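Local coordinates for protein mandelate racemase / muconate lactonizing enzyme (Burkholderia pseudomallei, PDB 2POD) that is of unknown function but belongs to the mandelate racemase branch of the enolase superfamily and may act as a lyase at a metal site in its barrel, at residues 118-123 / 174-179; 163-168 / 208-213; 322-327 / 347-352. All blocks are in the same frame, centred on the assembly; numbering follows the deposited sequence.

Contact 1: residues 118-123 / 174-179; sequences RTYNTC and AMKIWP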
loop_
_atom_site.group_PDB
_atom_site.type_symbol
_atom_site.label_atom_id
_atom_site.label_comp_id
_atom_site.label_asym_id
_atom_site.label_seq_id
_atom_site.Cartn_x
_atom_site.Cartn_y
_atom_site.Cartn_z
ATOM N N ARG B 118 -16.753 35.742 3.972
ATOM C CA ARG B 118 -15.451 36.389 3.839
ATOM C C ARG B 118 -14.942 36.346 2.403
ATOM O O ARG B 118 -14.986 35.305 1.740
ATOM C CB ARG B 118 -14.445 35.715 4.776
ATOM C CG ARG B 118 -13.106 36.416 4.887
ATOM C CD ARG B 118 -12.324 35.868 6.058
ATOM N NE ARG B 118 -10.950 36.361 6.074
ATOM C CZ ARG B 118 -9.886 35.636 5.744
ATOM N NH1 ARG B 118 -10.023 34.368 5.368
ATOM N NH2 ARG B 118 -8.678 36.181 5.802
ATOM N N THR B 119 -14.491 37.498 1.922
ATOM C CA THR B 119 -13.849 37.580 0.622
ATOM C C THR B 119 -12.341 37.718 0.774
ATOM O O THR B 119 -11.856 38.082 1.841
ATOM C CB THR B 119 -14.455 38.711 -0.245
ATOM O OG1 THR B 119 -14.206 38.436 -1.626
ATOM C CG2 THR B 119 -13.886 40.090 0.123
ATOM N N TYR B 120 -11.611 37.382 -0.282
ATOM C CA TYR B 120 -10.196 37.711 -0.398
ATOM C C TYR B 120 -9.936 38.323 -1.758
ATOM O O TYR B 120 -10.629 38.005 -2.729
ATOM C CB TYR B 120 -9.298 36.483 -0.156
ATOM C CG TYR B 120 -9.199 35.468 -1.279
ATOM C CD1 TYR B 120 -8.155 35.519 -2.211
ATOM C CD2 TYR B 120 -10.131 34.435 -1.395
ATOM C CE1 TYR B 120 -8.061 34.581 -3.245
ATOM C CE2 TYR B 120 -10.038 33.485 -2.418
ATOM C CZ TYR B 120 -9.006 33.569 -3.340
ATOM O OH TYR B 120 -8.906 32.634 -4.346
ATOM N N ASN B 121 -8.938 39.199 -1.829
ATOM C CA ASN B 121 -8.678 39.945 -3.056
ATOM C C ASN B 121 -7.555 39.354 -3.876
ATOM O O ASN B 121 -6.403 39.314 -3.447
ATOM C CB ASN B 121 -8.427 41.430 -2.784
ATOM C CG ASN B 121 -8.641 42.286 -4.021
ATOM O OD1 ASN B 121 -9.775 42.519 -4.441
ATOM N ND2 ASN B 121 -7.548 42.743 -4.623
ATOM N N THR B 122 -7.905 38.880 -5.063
ATOM C CA THR B 122 -6.910 38.488 -6.043
ATOM C C THR B 122 -6.359 39.758 -6.696
ATOM O O THR B 122 -7.067 40.453 -7.433
ATOM C CB THR B 122 -7.519 37.498 -7.059
ATOM O OG1 THR B 122 -7.848 36.286 -6.376
ATOM C CG2 THR B 122 -6.561 37.176 -8.199
ATOM N N CYS B 123 -5.095 40.054 -6.401
ATOM C CA CYS B 123 -4.456 41.313 -6.779
ATOM C C CYS B 123 -4.077 41.359 -8.262
ATOM O O CYS B 123 -2.897 41.443 -8.611
ATOM C CB CYS B 123 -3.226 41.568 -5.900
ATOM S SG CYS B 123 -3.569 41.619 -4.121
ATOM N N ALA B 174 -7.450 39.198 3.465
ATOM C CA ALA B 174 -6.683 38.230 2.662
ATOM C C ALA B 174 -6.396 38.676 1.223
ATOM O O ALA B 174 -7.284 39.172 0.534
ATOM C CB ALA B 174 -7.359 36.855 2.680
HETATM N N MSE B 175 -5.150 38.490 0.781
HETATM C CA MSE B 175 -4.768 38.701 -0.626
HETATM C C MSE B 175 -4.177 37.455 -1.273
HETATM O O MSE B 175 -3.464 36.687 -0.624
HETATM C CB MSE B 175 -3.737 39.821 -0.785
HETATM C CG MSE B 175 -3.713 40.849 0.300
HETATM SE SE MSE B 175 -1.934 41.486 0.776
HETATM C CE MSE B 175 -1.153 41.721 -1.002
ATOM N N LYS B 176 -4.440 37.296 -2.568
ATOM C CA LYS B 176 -3.690 36.373 -3.410
ATOM C C LYS B 176 -2.733 37.082 -4.360
ATOM O O LYS B 176 -3.129 37.971 -5.116
ATOM C CB LYS B 176 -4.634 35.477 -4.206
ATOM C CG LYS B 176 -3.942 34.286 -4.849
ATOM C CD LYS B 176 -4.927 33.187 -5.145
ATOM C CE LYS B 176 -5.614 33.426 -6.471
ATOM N NZ LYS B 176 -6.724 32.456 -6.687
ATOM N N ILE B 177 -1.469 36.672 -4.320
ATOM C CA ILE B 177 -0.450 37.212 -5.217
ATOM C C ILE B 177 0.262 36.098 -6.002
ATOM O O ILE B 177 0.145 34.924 -5.655
ATOM C CB ILE B 177 0.563 38.090 -4.451
ATOM C CG1 ILE B 177 1.295 37.264 -3.388
ATOM C CG2 ILE B 177 -0.159 39.279 -3.800
ATOM C CD1 ILE B 177 2.527 37.931 -2.839
ATOM N N TRP B 178 0.987 36.468 -7.059
ATOM C CA TRP B 178 1.722 35.485 -7.853
ATOM C C TRP B 178 3.126 35.884 -8.338
ATOM O O TRP B 178 3.400 35.817 -9.539
ATOM C CB TRP B 178 0.865 34.968 -9.014
ATOM C CG TRP B 178 0.246 36.031 -9.866
ATOM C CD1 TRP B 178 0.740 36.538 -11.037
ATOM C CD2 TRP B 178 -0.991 36.715 -9.624
ATOM N NE1 TRP B 178 -0.110 37.498 -11.534
ATOM C CE2 TRP B 178 -1.178 37.627 -10.686
ATOM C CE3 TRP B 178 -1.958 36.649 -8.613
ATOM C CZ2 TRP B 178 -2.294 38.459 -10.767
ATOM C CZ3 TRP B 178 -3.056 37.480 -8.689
ATOM C CH2 TRP B 178 -3.222 38.366 -9.765
ATOM N N PRO B 179 4.045 36.240 -7.408
ATOM C CA PRO B 179 5.333 36.822 -7.813
ATOM C C PRO B 179 6.394 35.861 -8.399
ATOM O O PRO B 179 7.450 36.324 -8.835
ATOM C CB PRO B 179 5.849 37.445 -6.518
ATOM C CG PRO B 179 5.268 36.606 -5.447
ATOM C CD PRO B 179 3.941 36.122 -5.940
#

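Contact 2: residues 163-168 / 208-213; sequences LALDLL and RRAVGD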
loop_
_atom_site.group_PDB
_atom_site.type_symbol
_atom_site.label_atom_id
_atom_site.label_comp_id
_atom_site.label_asym_id
_atom_site.label_seq_id
_atom_site.Cartn_x
_atom_site.Cartn_y
_atom_site.Cartn_z
ATOM N N LEU B 163 -0.248 48.158 -0.684
ATOM C CA LEU B 163 -1.452 47.460 -1.137
ATOM C C LEU B 163 -2.119 46.693 0.006
ATOM O O LEU B 163 -3.349 46.682 0.123
ATOM C CB LEU B 163 -1.098 46.522 -2.295
ATOM C CG LEU B 163 -2.039 45.396 -2.724
ATOM C CD1 LEU B 163 -3.311 45.933 -3.368
ATOM C CD2 LEU B 163 -1.304 44.497 -3.676
ATOM N N ALA B 164 -1.288 46.074 0.840
ATOM C CA ALA B 164 -1.728 45.384 2.045
ATOM C C ALA B 164 -2.458 46.312 3.015
ATOM O O ALA B 164 -3.582 46.023 3.428
ATOM C CB ALA B 164 -0.543 44.722 2.722
ATOM N N LEU B 165 -1.820 47.435 3.349
ATOM C CA LEU B 165 -2.398 48.464 4.226
ATOM C C LEU B 165 -3.710 49.040 3.687
ATOM O O LEU B 165 -4.650 49.296 4.449
ATOM C CB LEU B 165 -1.386 49.587 4.461
ATOM C CG LEU B 165 -0.192 49.274 5.375
ATOM C CD1 LEU B 165 0.936 50.284 5.154
ATOM C CD2 LEU B 165 -0.602 49.219 6.855
ATOM N N ASP B 166 -3.763 49.216 2.371
ATOM C CA ASP B 166 -4.951 49.689 1.673
ATOM C C ASP B 166 -6.112 48.685 1.723
ATOM O O ASP B 166 -7.265 49.078 1.925
ATOM C CB ASP B 166 -4.585 50.049 0.225
ATOM C CG ASP B 166 -5.776 50.501 -0.595
ATOM O OD1 ASP B 166 -5.829 50.125 -1.783
ATOM O OD2 ASP B 166 -6.647 51.233 -0.070
ATOM N N LEU B 167 -5.810 47.400 1.548
ATOM C CA LEU B 167 -6.833 46.357 1.649
ATOM C C LEU B 167 -7.369 46.193 3.066
ATOM O O LEU B 167 -8.563 45.965 3.260
ATOM C CB LEU B 167 -6.313 45.018 1.124
ATOM C CG LEU B 167 -6.234 44.906 -0.397
ATOM C CD1 LEU B 167 -5.261 43.835 -0.794
ATOM C CD2 LEU B 167 -7.601 44.666 -1.027
ATOM N N LEU B 168 -6.477 46.324 4.044
ATOM C CA LEU B 168 -6.839 46.258 5.453
ATOM C C LEU B 168 -7.756 47.405 5.897
ATOM O O LEU B 168 -8.595 47.218 6.784
ATOM C CB LEU B 168 -5.576 46.218 6.315
ATOM C CG LEU B 168 -5.712 45.680 7.740
ATOM C CD1 LEU B 168 -5.641 44.160 7.754
ATOM C CD2 LEU B 168 -4.638 46.283 8.629
ATOM N N ARG B 208 4.829 41.514 5.445
ATOM C CA ARG B 208 5.161 41.048 6.791
ATOM C C ARG B 208 5.488 42.218 7.725
ATOM O O ARG B 208 5.057 42.236 8.878
ATOM C CB ARG B 208 6.325 40.052 6.743
ATOM C CG ARG B 208 6.149 38.820 7.629
ATOM C CD ARG B 208 7.204 38.734 8.730
ATOM N NE ARG B 208 8.572 38.689 8.204
ATOM C CZ ARG B 208 9.260 37.574 7.956
ATOM N NH1 ARG B 208 8.724 36.380 8.178
ATOM N NH2 ARG B 208 10.497 37.655 7.482
ATOM N N ARG B 209 6.233 43.196 7.215
ATOM C CA ARG B 209 6.541 44.411 7.966
ATOM C C ARG B 209 5.344 45.353 8.117
ATOM O O ARG B 209 5.166 45.960 9.175
ATOM C CB ARG B 209 7.728 45.149 7.343
ATOM C CG ARG B 209 9.042 44.927 8.067
ATOM C CD ARG B 209 9.807 43.748 7.485
ATOM N NE ARG B 209 11.126 43.595 8.098
ATOM C CZ ARG B 209 12.240 44.176 7.656
ATOM N NH1 ARG B 209 13.387 43.968 8.287
ATOM N NH2 ARG B 209 12.214 44.963 6.585
ATOM N N ALA B 210 4.529 45.464 7.065
ATOM C CA ALA B 210 3.387 46.387 7.050
ATOM C C ALA B 210 2.232 45.949 7.953
ATOM O O ALA B 210 1.899 46.644 8.918
ATOM C CB ALA B 210 2.898 46.619 5.632
ATOM N N VAL B 211 1.630 44.801 7.647
ATOM C CA VAL B 211 0.426 44.354 8.352
ATOM C C VAL B 211 0.643 43.145 9.271
ATOM O O VAL B 211 -0.059 42.998 10.276
ATOM C CB VAL B 211 -0.777 44.115 7.394
ATOM C CG1 VAL B 211 -1.340 45.434 6.892
ATOM C CG2 VAL B 211 -0.379 43.257 6.228
ATOM N N GLY B 212 1.611 42.295 8.923
ATOM C CA GLY B 212 2.027 41.167 9.761
ATOM C C GLY B 212 0.960 40.105 9.952
ATOM O O GLY B 212 0.526 39.464 8.990
ATOM N N ASP B 213 0.532 39.950 11.205
ATOM C CA ASP B 213 -0.493 38.987 11.622
ATOM C C ASP B 213 -1.861 39.157 10.960
ATOM O O ASP B 213 -2.625 38.195 10.864
ATOM C CB ASP B 213 -0.681 39.063 13.141
ATOM C CG ASP B 213 0.144 38.034 13.889
ATOM O OD1 ASP B 213 0.856 37.236 13.239
ATOM O OD2 ASP B 213 0.077 38.025 15.138
#

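Contact 3: residues 322-327 / 347-352; sequences HDCTGP and ESVRAF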
loop_
_atom_site.group_PDB
_atom_site.type_symbol
_atom_site.label_atom_id
_atom_site.label_comp_id
_atom_site.label_asym_id
_atom_site.label_seq_id
_atom_site.Cartn_x
_atom_site.Cartn_y
_atom_site.Cartn_z
ATOM N N HIS B 322 -13.603 29.784 -7.240
ATOM C CA HIS B 322 -12.797 30.675 -8.065
ATOM C C HIS B 322 -13.691 31.700 -8.751
ATOM O O HIS B 322 -14.726 31.343 -9.324
ATOM C CB HIS B 322 -12.081 29.846 -9.144
ATOM C CG HIS B 322 -11.085 30.615 -9.954
ATOM N ND1 HIS B 322 -11.091 30.621 -11.333
ATOM C CD2 HIS B 322 -10.041 31.390 -9.582
ATOM C CE1 HIS B 322 -10.093 31.367 -11.774
ATOM N NE2 HIS B 322 -9.441 31.845 -10.730
ATOM N N ASP B 323 -13.289 32.969 -8.695
ATOM C CA ASP B 323 -13.712 33.944 -9.700
ATOM C C ASP B 323 -12.533 34.428 -10.538
ATOM O O ASP B 323 -12.108 33.726 -11.458
ATOM C CB ASP B 323 -14.476 35.121 -9.076
ATOM C CG ASP B 323 -14.824 36.208 -10.101
ATOM O OD1 ASP B 323 -15.368 35.879 -11.189
ATOM O OD2 ASP B 323 -14.516 37.388 -9.820
ATOM N N CYS B 324 -12.021 35.622 -10.214
ATOM C CA CYS B 324 -11.186 36.441 -11.111
ATOM C C CYS B 324 -11.627 36.534 -12.586
ATOM O O CYS B 324 -10.802 36.757 -13.471
ATOM C CB CYS B 324 -9.714 36.019 -10.997
ATOM S SG CYS B 324 -8.491 37.265 -11.485
ATOM N N THR B 325 -12.917 36.347 -12.859
ATOM C CA THR B 325 -13.403 36.274 -14.240
ATOM C C THR B 325 -14.603 37.194 -14.460
ATOM O O THR B 325 -14.551 38.358 -14.078
ATOM C CB THR B 325 -13.688 34.824 -14.707
ATOM O OG1 THR B 325 -14.626 34.203 -13.822
ATOM C CG2 THR B 325 -12.403 34.001 -14.744
ATOM N N GLY B 326 -15.669 36.687 -15.074
ATOM C CA GLY B 326 -16.852 37.503 -15.344
ATOM C C GLY B 326 -17.792 37.663 -14.155
ATOM O O GLY B 326 -17.666 36.935 -13.165
ATOM N N PRO B 327 -18.737 38.630 -14.241
ATOM C CA PRO B 327 -19.659 38.941 -13.143
ATOM C C PRO B 327 -20.665 37.842 -12.800
ATOM O O PRO B 327 -21.062 37.723 -11.636
ATOM C CB PRO B 327 -20.391 40.193 -13.643
ATOM C CG PRO B 327 -20.290 40.124 -15.115
ATOM C CD PRO B 327 -18.949 39.530 -15.391
ATOM N N GLU B 347 -13.318 34.168 -3.586
ATOM C CA GLU B 347 -12.489 35.027 -4.444
ATOM C C GLU B 347 -13.290 36.184 -5.036
ATOM O O GLU B 347 -14.386 35.983 -5.558
ATOM C CB GLU B 347 -11.859 34.194 -5.565
ATOM C CG GLU B 347 -10.892 34.944 -6.478
ATOM C CD GLU B 347 -9.926 34.020 -7.213
ATOM O OE1 GLU B 347 -9.931 32.801 -6.939
ATOM O OE2 GLU B 347 -9.146 34.515 -8.056
ATOM N N SER B 348 -12.741 37.389 -4.922
ATOM C CA SER B 348 -13.211 38.535 -5.688
ATOM C C SER B 348 -12.039 39.441 -6.057
ATOM O O SER B 348 -10.978 39.398 -5.420
ATOM C CB SER B 348 -14.259 39.315 -4.893
ATOM O OG SER B 348 -13.666 40.022 -3.811
ATOM N N VAL B 349 -12.231 40.249 -7.099
ATOM C CA VAL B 349 -11.218 41.202 -7.560
ATOM C C VAL B 349 -11.825 42.608 -7.572
ATOM O O VAL B 349 -12.763 42.870 -8.321
ATOM C CB VAL B 349 -10.706 40.836 -8.980
ATOM C CG1 VAL B 349 -9.549 41.737 -9.391
ATOM C CG2 VAL B 349 -10.260 39.395 -9.030
ATOM N N ARG B 350 -11.294 43.501 -6.740
ATOM C CA ARG B 350 -11.893 44.825 -6.541
ATOM C C ARG B 350 -11.861 45.726 -7.777
ATOM O O ARG B 350 -12.804 46.480 -8.020
ATOM C CB ARG B 350 -11.337 45.526 -5.294
ATOM C CG ARG B 350 -9.837 45.759 -5.305
ATOM C CD ARG B 350 -9.366 46.430 -4.035
ATOM N NE ARG B 350 -7.979 46.865 -4.174
ATOM C CZ ARG B 350 -7.362 47.713 -3.356
ATOM N NH1 ARG B 350 -7.999 48.230 -2.313
ATOM N NH2 ARG B 350 -6.100 48.044 -3.586
ATOM N N ALA B 351 -10.799 45.597 -8.575
ATOM C CA ALA B 351 -10.699 46.241 -9.894
ATOM C C ALA B 351 -11.757 45.769 -10.897
ATOM O O ALA B 351 -11.971 46.407 -11.931
ATOM C CB ALA B 351 -9.303 46.038 -10.472
ATOM N N PHE B 352 -12.408 44.650 -10.593
ATOM C CA PHE B 352 -13.414 44.080 -11.478
ATOM C C PHE B 352 -14.806 44.541 -11.038
ATOM O O PHE B 352 -15.551 45.112 -11.841
ATOM C CB PHE B 352 -13.329 42.546 -11.481
ATOM C CG PHE B 352 -12.215 41.974 -12.334
ATOM C CD1 PHE B 352 -11.056 42.702 -12.616
ATOM C CD2 PHE B 352 -12.322 40.675 -12.834
ATOM C CE1 PHE B 352 -10.038 42.156 -13.397
ATOM C CE2 PHE B 352 -11.303 40.119 -13.614
ATOM C CZ PHE B 352 -10.160 40.863 -13.894
#

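Contact 1: residues 118-123 / 174-179
Asn-121 takes the centre of a parallel strand pairing: its N donates to Ala-174 O (2.9 Å, 166°) and its O accepts from Lys-176 N (2.9 Å). Cys-123 N to Lys-176 O, 3.1 Å, carries the pairing one step further, past the end of strand 118-122. The axes of the two short strand segments are inclined by 32°.

Polar side chains gather on the face of Thr-122 and Lys-176. Lys-176 CB meets the rim of the Tyr-120 ring at CE1. A bend at chi3 (84°) brings the lysine CE within 3.6 Å of Thr-122 OG1, itself hydrogen-bonded to Glu-347 OE2, and NZ donates to Tyr-120 OH at 3.2 Å. NZ also forms a salt bridge with Glu-246, a sodium ligand. On this lysine side, Thr-122 CG2 approaches Trp-178 CZ3 at 3.6 Å, the threonine set crosswise to the indole.

Among apolar contacts, Cys-123 SG meets CB of Met-175 (a selenomethionine), 3.8 Å away.

The Asn-121/Met-175 face, mixed in character, turns to helix 160-170, with Asn-121 OD1 bonded to Arg-350 N; the other orients a lysine whose side chain lies about 4 Å from the bound sodium ion, consistent with a place in the active site of this superfamily.

Contact 2: residues 163-168 / 208-213
Two neighbouring helices of the outer layer of the TIM-type barrel meet here: helix 160-170 presents Ala-164, Leu-165 and Leu-168 to Ala-210, the last residue of helix 202-210, and to Val-211 just after it. The contact is wholly apolar and small, burying 211 Å² in all, with no hydrogen bond across it.

Val-211 does most of the work by dividing its two methyls. With CG1 anti to the carbonyl carbon (chi1 -73°), that branch touches two leucines: Leu-168 CD2 meets it tip to tip at 3.8 Å, and Leu-165 CD2 comes within 3.9 Å, the Leu-165 and Val-211 side chains running antiparallel alongside each other. The second valine branch, CG2, rests 3.8 Å from Ala-164 CB. Leu-165 also reaches Ala-210, its CG standing 4.1 Å from the alanine CB, at the more exposed margin of the contact. Gly-212, with a positive phi of 65°, then turns the chain out of the helical path. Beyond the glycine, Asp-213 forms a salt bridge with Lys-198 of a second subunit, placing this helix end beside a subunit boundary.

Beneath the contact, Ala-164 also touches Met-175 of strand 174-177, so helix 160-170 lies over that strand of the barrel, with the end of helix 202-210 alongside.

Contact 3: residues 322-327 / 347-352
Asp-323 OD1 accepts the backbone N of Thr-325 (3.0 Å, 157°), forming an Asx turn, and Thr-325 OG1 also lies near it, while CB of the same aspartate rests 3.6 Å from Glu-347 O. The amide meets OD1 from above the carboxylate plane, not within it. Across the contact no hydrogen bond is made; the segments meet through van der Waals contacts, with bonds to residues such as Thr-122 and Asp-295 around them.

The Glu-347 chain is extended, with CG anti to the backbone N (chi1 -176°), and lies alongside His-322. Its OE1 comes to the edge of the imidazole, 3.0 Å from CD2, with ring and carboxylate planes 74° apart. OE2 stands 3.4 Å from Cys-324 CB and receives a hydrogen bond from Thr-122. His-322 ND1 is in turn hydrogen-bonded to Asp-295 OD2.

Farther along, Cys-324 SG packs on Val-349 CG2 at 3.7 Å and sits obliquely off the Phe-352 ring in a sulfur-aromatic contact. The edge of that ring meets Thr-325 O, 3.4 Å from CD2, and Val-349 CG1 lies over one face, toward the rim.

The loop after the seventh barrel strand thus adjoins the C-terminal end of the eighth and the helix after it, with the His-322 side chain about 3 Å from a bound sodium ion. The Asp-295 and His-322 pair, with Glu-347 beside it, is consistent with the active-site His-Asp dyad and neighbouring glutamate of mandelate racemase.

Along the chain, contacts 1 and 2 interleave, their segments alternating, and contact 3 follows after both. Contact 1 joins the first two strands of the barrel, and contact 3 lies beside it at the eighth, since strands 117-122 and 346-348 are neighbours, as expected where a barrel closes; their centres are 10 Å apart. Contact 2 lies outside, between the helices, with its centre 12 Å from contact 1 and 21 Å from contact 3. Leu-163 and Leu-167 of helix 160-170 pack on contact 1, and Asp-166 bridges to Arg-350 of contact 3. Helix 160-170 is thereby joined to the segments near the metal site.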